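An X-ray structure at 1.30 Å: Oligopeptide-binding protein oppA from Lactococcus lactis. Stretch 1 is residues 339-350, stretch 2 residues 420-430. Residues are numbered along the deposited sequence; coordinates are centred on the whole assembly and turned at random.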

# COMPACT_ATOMS: atom_id res chain seq x y z
N ALA A 339 -17.35 -6.99 -18.33
CA ALA A 339 -18.65 -6.23 -18.32
C ALA A 339 -18.47 -4.78 -17.80
O ALA A 339 -19.26 -3.95 -18.05
N ARG A 340 -17.43 -4.52 -17.00
CA ARG A 340 -17.25 -3.14 -16.51
C ARG A 340 -16.89 -2.18 -17.66
O ARG A 340 -16.32 -2.55 -18.63
N ASN A 341 -17.29 -0.92 -17.45
CA ASN A 341 -16.97 0.17 -18.34
C ASN A 341 -16.02 1.19 -17.70
O ASN A 341 -16.34 2.33 -17.55
N VAL A 342 -14.81 0.72 -17.39
CA VAL A 342 -13.87 1.54 -16.63
C VAL A 342 -13.45 2.79 -17.45
O VAL A 342 -13.32 3.83 -16.91
N ALA A 343 -13.24 2.63 -18.75
CA ALA A 343 -12.86 3.77 -19.60
C ALA A 343 -13.98 4.84 -19.61
O ALA A 343 -13.69 6.00 -19.46
N GLU A 344 -15.23 4.43 -19.76
CA GLU A 344 -16.33 5.39 -19.70
C GLU A 344 -16.36 6.14 -18.35
O GLU A 344 -16.54 7.31 -18.32
N VAL A 345 -16.17 5.44 -17.24
CA VAL A 345 -16.13 6.05 -15.90
C VAL A 345 -14.97 7.03 -15.82
O VAL A 345 -15.14 8.13 -15.41
N ASP A 346 -13.78 6.61 -16.26
CA ASP A 346 -12.59 7.49 -16.19
C ASP A 346 -12.75 8.76 -17.06
O ASP A 346 -12.42 9.80 -16.66
N ASN A 347 -13.33 8.58 -18.24
CA ASN A 347 -13.61 9.71 -19.17
C ASN A 347 -14.59 10.70 -18.53
O ASN A 347 -14.40 11.86 -18.62
N LYS A 348 -15.61 10.19 -17.87
CA LYS A 348 -16.65 11.03 -17.29
C LYS A 348 -16.21 11.79 -16.04
O LYS A 348 -16.61 12.89 -15.85
N PHE A 349 -15.39 11.16 -15.21
CA PHE A 349 -15.14 11.68 -13.86
C PHE A 349 -13.71 12.07 -13.53
O PHE A 349 -13.54 12.83 -12.64
N SER A 350 -12.70 11.49 -14.17
CA SER A 350 -11.31 11.57 -13.64
C SER A 350 -10.48 12.77 -14.13
O SER A 350 -9.35 12.90 -13.79
N ALA A 420 -18.03 12.35 -4.15
CA ALA A 420 -19.46 12.54 -4.42
C ALA A 420 -20.02 11.66 -5.55
O ALA A 420 -21.15 11.51 -5.65
N ASN A 421 -19.14 11.10 -6.35
CA ASN A 421 -19.56 10.22 -7.44
C ASN A 421 -19.51 8.71 -7.14
O ASN A 421 -19.89 7.89 -7.97
N ALA A 422 -19.03 8.35 -5.95
CA ALA A 422 -18.80 6.93 -5.65
C ALA A 422 -20.07 6.07 -5.72
O ALA A 422 -20.06 5.00 -6.23
N GLU A 423 -21.19 6.59 -5.23
CA GLU A 423 -22.46 5.85 -5.30
C GLU A 423 -22.90 5.64 -6.76
O GLU A 423 -23.27 4.56 -7.15
N THR A 424 -22.79 6.70 -7.53
CA THR A 424 -23.14 6.69 -8.95
C THR A 424 -22.29 5.64 -9.69
O THR A 424 -22.77 4.85 -10.45
N ILE A 425 -21.00 5.64 -9.43
CA ILE A 425 -20.07 4.74 -10.12
C ILE A 425 -20.35 3.29 -9.73
O ILE A 425 -20.44 2.48 -10.60
N ALA A 426 -20.53 3.01 -8.45
CA ALA A 426 -20.85 1.64 -8.02
C ALA A 426 -22.17 1.14 -8.63
O ALA A 426 -22.24 0.06 -9.09
N GLN A 427 -23.21 1.97 -8.64
CA GLN A 427 -24.48 1.60 -9.27
C GLN A 427 -24.32 1.39 -10.78
O GLN A 427 -24.91 0.51 -11.34
N ASN A 428 -23.49 2.22 -11.40
CA ASN A 428 -23.13 2.05 -12.81
C ASN A 428 -22.53 0.63 -13.12
O ASN A 428 -22.96 0.00 -14.05
N TYR A 429 -21.64 0.13 -12.25
CA TYR A 429 -21.12 -1.24 -12.42
C TYR A 429 -22.21 -2.30 -12.18
O TYR A 429 -22.26 -3.24 -12.90
N ILE A 430 -23.04 -2.10 -11.15
CA ILE A 430 -24.17 -2.98 -10.92
C ILE A 430 -25.08 -3.08 -12.19
O ILE A 430 -25.51 -4.14 -12.55

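Helix 342-349 and helix 422-430 run nearly antiparallel, with an angle of 158° between their N-to-C directions and a closest axial approach of 11.3 Å. As a result, the start of stretch 1 lies beside Tyr-429 and its end beside Asn-421. Together the two stretches bury 477 Å² against each other. Asn-341, Val-345 and Phe-349, spaced four residues apart, meet Asn-428, Ile-425 and Asn-421, spaced three or four apart.

The contact begins just before the first helix, where the backbones come close: the CA atoms of Arg-340 and Tyr-429 are 5.9 Å apart. Arg-340 directs its CA-to-CB bond toward stretch 2, and its m, t, m chain carries the aliphatic part across the tyrosine ring. Its CD sits over one ring face, 3.9 Å from the centroid of the Tyr-429 ring and 12° off the normal, a CH-pi contact. The guanidinium lies farther out, with Arg-340 CZ 5.4 Å from the same centroid, so any cation-pi attraction is weak at most; NH1 and NH2 are hydrogen-bonded elsewhere in the structure.

Asn-341 leaves the backbone sideways, but its p rotamer brings the amide to that of Asn-428, which is in the t rotamer. The two amides pair reciprocally: Asn-428 ND2 donates to Asn-341 OD1 at 2.9 Å, and Asn-341 ND2 donates to Asn-428 OD1 at 3.0 Å. Each amide thus acts as both donor and acceptor. A further bond from Asn-341 ND2 to Glu-344 OE1, 3.0 Å long, ties the amide to the first turn of the helix that follows. Although Asn-341 occupies the N-cap position, its side chain makes no capping bond.

Val-342 (t) also points sideways and makes a smaller contact, its CG2 3.7 Å from Tyr-429 OH. Ala-343 faces away, and the next inward residue is Val-345 (t). Its methyls meet several partners: CG1 lies 4.1 Å from Ile-425 CG2, while CG2 packs 3.9 Å from Tyr-429 CZ and approaches Asn-428 ND2 to 3.4 Å. The valine therefore fills the space between the paired amides, the tyrosine and the isoleucine. Tyr-429, in the m rotamer, starts sideways but reaches stretch 1 with its ring, and it has the largest area covered in this contact, 109 Å².

Asp-346 and Asn-347 make no contact with stretch 2. Lys-348, extended with every chi angle t, points its CA-to-CB bond toward it, yet its NZ stays 5.0 Å from Thr-424 CG2.

Phe-349 (m) closes the contact and is the most heavily covered residue of stretch 1. Asn-421, also m, places its CB over one face of the ring, 4.1 Å from the Phe-349 centroid and 27° off the normal. Ile-425 (m, t) approaches obliquely, with its CG1 3.6 Å from Phe-349 CE2, and Thr-424 CG2 lies 4.2 Å from Phe-349 CZ.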

# COMPACT_ATOMS: atom_id res chain seq x y z
CB ALA A 339 -19.65 -6.95 -17.45
CB ARG A 340 -16.14 -3.02 -15.40
CG ARG A 340 -16.53 -3.71 -14.06
CD ARG A 340 -15.61 -3.22 -12.91
NE ARG A 340 -14.20 -3.52 -13.20
CZ ARG A 340 -13.22 -3.08 -12.43
NH1 ARG A 340 -12.00 -3.36 -12.76
NH2 ARG A 340 -13.49 -2.37 -11.36
CB ASN A 341 -18.28 0.87 -18.80
CG ASN A 341 -19.13 1.36 -17.65
OD1 ASN A 341 -19.05 0.93 -16.57
ND2 ASN A 341 -19.98 2.32 -17.96
CB VAL A 342 -12.63 0.70 -16.22
CG1 VAL A 342 -11.63 1.55 -15.55
CG2 VAL A 342 -13.08 -0.44 -15.31
CB ALA A 343 -12.54 3.26 -21.04
CB GLU A 344 -17.68 4.69 -19.93
CG GLU A 344 -17.96 4.25 -21.34
CD GLU A 344 -19.39 3.82 -21.54
OE1 GLU A 344 -20.15 3.61 -20.63
OE2 GLU A 344 -19.68 3.72 -22.73
CB VAL A 345 -16.02 4.92 -14.83
CG1 VAL A 345 -15.63 5.51 -13.49
CG2 VAL A 345 -17.35 4.13 -14.77
CB ASP A 346 -11.33 6.74 -16.61
CG ASP A 346 -10.83 5.74 -15.57
OD1 ASP A 346 -11.27 5.72 -14.48
OD2 ASP A 346 -9.98 4.97 -16.00
CB ASN A 347 -14.14 9.19 -20.53
CG ASN A 347 -13.09 8.44 -21.34
OD1 ASN A 347 -11.96 8.54 -21.09
ND2 ASN A 347 -13.53 7.72 -22.34
CB LYS A 348 -17.85 10.16 -16.92
CG LYS A 348 -19.04 10.98 -16.30
CD LYS A 348 -20.35 10.15 -16.31
CE LYS A 348 -21.52 10.91 -15.65
NZ LYS A 348 -22.68 10.03 -15.65
CB PHE A 349 -15.62 10.67 -12.78
CG PHE A 349 -17.11 10.36 -12.80
CD1 PHE A 349 -18.05 11.31 -12.37
CD2 PHE A 349 -17.58 9.12 -13.20
CE1 PHE A 349 -19.36 11.01 -12.37
CE2 PHE A 349 -18.91 8.83 -13.19
CZ PHE A 349 -19.80 9.79 -12.74
CB SER A 350 -10.52 10.26 -13.88
OG SER A 350 -9.94 10.25 -15.17
CB ALA A 420 -19.75 14.03 -4.72
CB ASN A 421 -18.70 10.48 -8.68
CG ASN A 421 -18.64 11.95 -9.07
OD1 ASN A 421 -19.65 12.59 -9.12
ND2 ASN A 421 -17.49 12.40 -9.44
CB ALA A 422 -18.10 6.78 -4.27
CB GLU A 423 -23.60 6.59 -4.55
CG GLU A 423 -23.43 6.82 -3.10
CD GLU A 423 -24.16 5.81 -2.28
OE1 GLU A 423 -24.74 4.83 -2.83
OE2 GLU A 423 -24.07 6.07 -1.07
CB THR A 424 -22.92 8.10 -9.56
OG1 THR A 424 -23.85 9.00 -8.95
CG2 THR A 424 -23.20 8.09 -11.06
CB ILE A 425 -18.59 5.14 -9.84
CG1 ILE A 425 -18.30 6.46 -10.54
CG2 ILE A 425 -17.66 4.03 -10.31
CD1 ILE A 425 -17.01 7.11 -10.04
CB ALA A 426 -20.88 1.58 -6.48
CB GLN A 427 -25.54 2.67 -8.97
CG GLN A 427 -26.02 2.69 -7.56
CD GLN A 427 -26.60 1.39 -7.08
OE1 GLN A 427 -27.11 0.59 -7.82
NE2 GLN A 427 -26.60 1.27 -5.81
CB ASN A 428 -22.17 3.14 -13.27
CG ASN A 428 -21.37 2.77 -14.50
OD1 ASN A 428 -21.80 2.94 -15.61
ND2 ASN A 428 -20.20 2.26 -14.28
CB TYR A 429 -19.86 -1.48 -11.56
CG TYR A 429 -18.64 -0.65 -12.02
CD1 TYR A 429 -18.31 -0.48 -13.38
CD2 TYR A 429 -17.85 0.01 -11.06
CE1 TYR A 429 -17.18 0.28 -13.77
CE2 TYR A 429 -16.74 0.75 -11.44
CZ TYR A 429 -16.41 0.87 -12.78
OH TYR A 429 -15.34 1.60 -13.21
CB ILE A 430 -24.96 -2.51 -9.66
CG1 ILE A 430 -24.13 -2.83 -8.41
CG2 ILE A 430 -26.33 -3.25 -9.55
CD1 ILE A 430 -24.72 -2.27 -7.06